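Local coordinates for protein bile acid 7a-dehydratase, BaiE (Clostridium hiranonis DSM 13275, PDB 4L8P) that probably removes the 7-alpha hydroxyl group of bile acid intermediates as water, a step in the bacterial conversion of primary to secondary bile acids, at residues A41-K46 / H105-T110. Sequence-based numbering, arbitrary orientation.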
ATOM      1  N   ALA A  41       7.996   7.714  10.412  1.00 14.82           N
ATOM      2  CA  ALA A  41       9.339   7.949   9.868  1.00 15.91           C
ATOM      3  C   ALA A  41       9.880   6.697   9.169  1.00 14.15           C
ATOM      4  O   ALA A  41      10.429   6.778   8.071  1.00 13.56           O
ATOM      5  CB  ALA A  41      10.271   8.346  10.978  1.00 16.67           C
ATOM      6  N   ILE A  42       9.625   5.550   9.776  1.00 12.29           N
ATOM      7  CA  ILE A  42      10.038   4.251   9.200  1.00 13.86           C
ATOM      8  C   ILE A  42       9.279   3.940   7.902  1.00 15.08           C
ATOM      9  O   ILE A  42       9.862   3.493   6.903  1.00 14.42           O
ATOM     10  CB  ILE A  42       9.970   3.101  10.234  1.00 14.18           C
ATOM     11  CG1 ILE A  42      11.075   3.304  11.282  1.00 15.13           C
ATOM     12  CG2 ILE A  42      10.078   1.748   9.565  1.00 13.44           C
ATOM     13  CD1 ILE A  42      10.871   2.502  12.555  1.00 14.57           C
ATOM     14  N   LYS A  43       7.968   4.149   7.904  1.00 13.76           N
ATOM     15  CA  LYS A  43       7.180   3.934   6.664  1.00 13.90           C
ATOM     16  C   LYS A  43       7.693   4.833   5.512  1.00 13.54           C
ATOM     17  O   LYS A  43       7.773   4.386   4.361  1.00 14.82           O
ATOM     18  CB  LYS A  43       5.700   4.204   6.905  1.00 15.96           C
ATOM     19  CG  LYS A  43       5.047   3.216   7.842  1.00 16.09           C
ATOM     20  CD  LYS A  43       3.624   3.659   8.082  1.00 16.30           C
ATOM     21  CE  LYS A  43       2.861   2.667   8.936  1.00 18.44           C
ATOM     22  NZ  LYS A  43       1.528   3.246   9.268  1.00 19.26           N
ATOM     23  N   GLN A  44       8.075   6.076   5.826  1.00 13.97           N
ATOM     24  CA  GLN A  44       8.592   7.008   4.805  1.00 13.42           C
ATOM     25  C   GLN A  44      10.008   6.655   4.347  1.00 14.16           C
ATOM     26  O   GLN A  44      10.346   6.816   3.180  1.00 14.38           O
ATOM     27  CB  GLN A  44       8.539   8.448   5.280  1.00 14.41           C
ATOM     28  CG  GLN A  44       7.111   8.924   5.533  1.00 15.30           C
ATOM     29  CD  GLN A  44       6.902  10.427   5.420  1.00 16.28           C
ATOM     30  OE1 GLN A  44       7.636  11.122   4.723  1.00 18.10           O
ATOM     31  NE2 GLN A  44       5.843  10.908   6.047  1.00 17.65           N
ATOM     32  N   LEU A  45      10.790   6.120   5.275  1.00 13.92           N
ATOM     33  CA  LEU A  45      12.139   5.623   4.991  1.00 13.47           C
ATOM     34  C   LEU A  45      12.061   4.484   3.992  1.00 13.87           C
ATOM     35  O   LEU A  45      12.796   4.440   2.997  1.00 14.78           O
ATOM     36  CB  LEU A  45      12.814   5.142   6.294  1.00 13.76           C
ATOM     37  CG  LEU A  45      14.109   4.327   6.189  1.00 13.81           C
ATOM     38  CD1 LEU A  45      15.234   5.182   5.650  1.00 15.63           C
ATOM     39  CD2 LEU A  45      14.473   3.760   7.554  1.00 13.45           C
ATOM     40  N   LYS A  46      11.194   3.505   4.266  1.00 13.98           N
ATOM     41  CA  LYS A  46      11.055   2.374   3.338  1.00 14.14           C
ATOM     42  C   LYS A  46      10.509   2.819   1.977  1.00 13.27           C
ATOM     43  O   LYS A  46      10.949   2.327   0.928  1.00 14.75           O
ATOM     44  CB  LYS A  46      10.184   1.272   3.937  1.00 16.90           C
ATOM     45  CG  LYS A  46      10.218  -0.031   3.123  1.00 20.34           C
ATOM     46  CD  LYS A  46      11.610  -0.695   3.180  1.00 21.57           C
ATOM     47  CE  LYS A  46      11.558  -2.115   2.638  1.00 24.40           C
ATOM     48  NZ  LYS A  46      12.726  -2.928   2.976  1.00 26.01           N
ATOM     49  N   HIS A 105       3.460  -3.190   0.478  1.00 15.30           N
ATOM     50  CA  HIS A 105       2.103  -3.156   1.010  1.00 13.70           C
ATOM     51  C   HIS A 105       2.069  -3.485   2.497  1.00 16.21           C
ATOM     52  O   HIS A 105       2.970  -4.180   3.034  1.00 14.03           O
ATOM     53  CB  HIS A 105       1.185  -4.182   0.341  1.00 14.46           C
ATOM     54  CG  HIS A 105       1.236  -4.187  -1.138  1.00 13.77           C
ATOM     55  ND1 HIS A 105       2.290  -4.728  -1.843  1.00 15.06           N
ATOM     56  CD2 HIS A 105       0.367  -3.710  -2.059  1.00 15.42           C
ATOM     57  CE1 HIS A 105       2.058  -4.601  -3.134  1.00 17.15           C
ATOM     58  NE2 HIS A 105       0.910  -3.980  -3.283  1.00 16.69           N
ATOM     59  N   THR A 106       0.996  -3.012   3.129  1.00 14.39           N
ATOM     60  CA  THR A 106       0.538  -3.478   4.427  1.00 16.04           C
ATOM     61  C   THR A 106       1.668  -3.701   5.448  1.00 15.01           C
ATOM     62  O   THR A 106       1.902  -4.812   5.901  1.00 14.76           O
ATOM     63  CB  THR A 106      -0.422  -4.703   4.286  1.00 17.42           C
ATOM     64  OG1 THR A 106       0.184  -5.752   3.500  1.00 16.62           O
ATOM     65  CG2 THR A 106      -1.696  -4.279   3.610  1.00 17.88           C
ATOM     66  N   PRO A 107       2.364  -2.613   5.826  1.00 14.77           N
ATOM     67  CA  PRO A 107       3.430  -2.717   6.816  1.00 15.06           C
ATOM     68  C   PRO A 107       2.924  -3.048   8.226  1.00 16.03           C
ATOM     69  O   PRO A 107       1.797  -2.647   8.621  1.00 14.97           O
ATOM     70  CB  PRO A 107       4.051  -1.313   6.800  1.00 14.88           C
ATOM     71  CG  PRO A 107       2.934  -0.423   6.360  1.00 15.88           C
ATOM     72  CD  PRO A 107       2.202  -1.232   5.342  1.00 15.52           C
ATOM     73  N   GLU A 108       3.733  -3.783   8.968  1.00 14.68           N
ATOM     74  CA  GLU A 108       3.561  -3.997  10.399  1.00 13.59           C
ATOM     75  C   GLU A 108       4.869  -3.547  11.071  1.00 14.69           C
ATOM     76  O   GLU A 108       5.838  -4.326  11.148  1.00 16.41           O
ATOM     77  CB  GLU A 108       3.283  -5.449  10.702  1.00 15.31           C
ATOM     78  CG  GLU A 108       2.043  -6.006  10.007  1.00 16.27           C
ATOM     79  CD  GLU A 108       2.011  -7.518  10.022  1.00 17.92           C
ATOM     80  OE1 GLU A 108       1.765  -8.104  11.097  1.00 18.54           O
ATOM     81  OE2 GLU A 108       2.248  -8.112   8.935  1.00 18.08           O
ATOM     82  N   ILE A 109       4.886  -2.301  11.532  1.00 15.25           N
ATOM     83  CA  ILE A 109       6.043  -1.697  12.179  1.00 15.36           C
ATOM     84  C   ILE A 109       5.911  -1.803  13.719  1.00 15.89           C
ATOM     85  O   ILE A 109       4.922  -1.284  14.317  1.00 16.63           O
ATOM     86  CB  ILE A 109       6.243  -0.219  11.783  1.00 14.83           C
ATOM     87  CG1 ILE A 109       6.188   0.010  10.236  1.00 16.19           C
ATOM     88  CG2 ILE A 109       7.532   0.322  12.407  1.00 14.88           C
ATOM     89  CD1 ILE A 109       7.154  -0.832   9.455  1.00 17.55           C
ATOM     90  N   THR A 110       6.916  -2.419  14.346  1.00 15.28           N
ATOM     91  CA  THR A 110       7.050  -2.506  15.775  1.00 15.26           C
ATOM     92  C   THR A 110       8.277  -1.725  16.212  1.00 16.79           C
ATOM     93  O   THR A 110       9.417  -2.031  15.794  1.00 15.05           O
ATOM     94  CB  THR A 110       7.175  -3.979  16.210  1.00 19.76           C
ATOM     95  OG1 THR A 110       6.082  -4.747  15.652  1.00 21.11           O
ATOM     96  CG2 THR A 110       7.124  -4.084  17.712  1.00 19.13           C
TER
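The amine NZ of K43 forms a salt bridge with E40 OE1 of the second subunit, and to get there its carbon chain runs past P107 and I109. The lysine thus serves two interfaces at once, a worked example of how a long amphipathic side chain can pack within its own chain while its charge engages another. With CG anti to the carbonyl carbon (chi1 -67°) and every later torsion extended, the chain crosses the proline side chain at about a right angle and touches it at one corner, CE coming 4.0 Å from P107 CG. Nearer its root, K43 CG rests 4.2 Å from I109 CG1.

The apolar half of the contact belongs to two isoleucines. I42 CG2 meets I109 CD1 at 3.9 Å, and I42 CD1 lies 4.0 Å from I109 CG2, so both branches of each residue are engaged. In I109, chi2 of -55° turns CD1 back toward I42 CG2, while CG2 lies against both I42 CD1 and I42 CG2. No hydrogen bond links the two segments; polar groups of both find partners in their own chain or in other subunits, as where K46 NZ pairs with D147 and I109 O accepts a hydrogen bond from Q44 NE2 of the second subunit.

The axes of helix segment 41-46 and strand segment 107-110 come within 9.9 Å, their directions 130° apart, with K43 and P107 opposite one another. Such an arrangement fits the SnoaL-like, cystatin-like fold, in which a long helix lies against a curved antiparallel sheet. Strand 98-111 is the outermost on one side of that sheet within this chain, paired with strand 116-129. Just before the corner at T106, H105 binds nickel together with H105 of both neighbouring subunits, whereas I42 and L45 of helix 22-55 reach across to Y149 and W156 on strands 137-152 and 155-172.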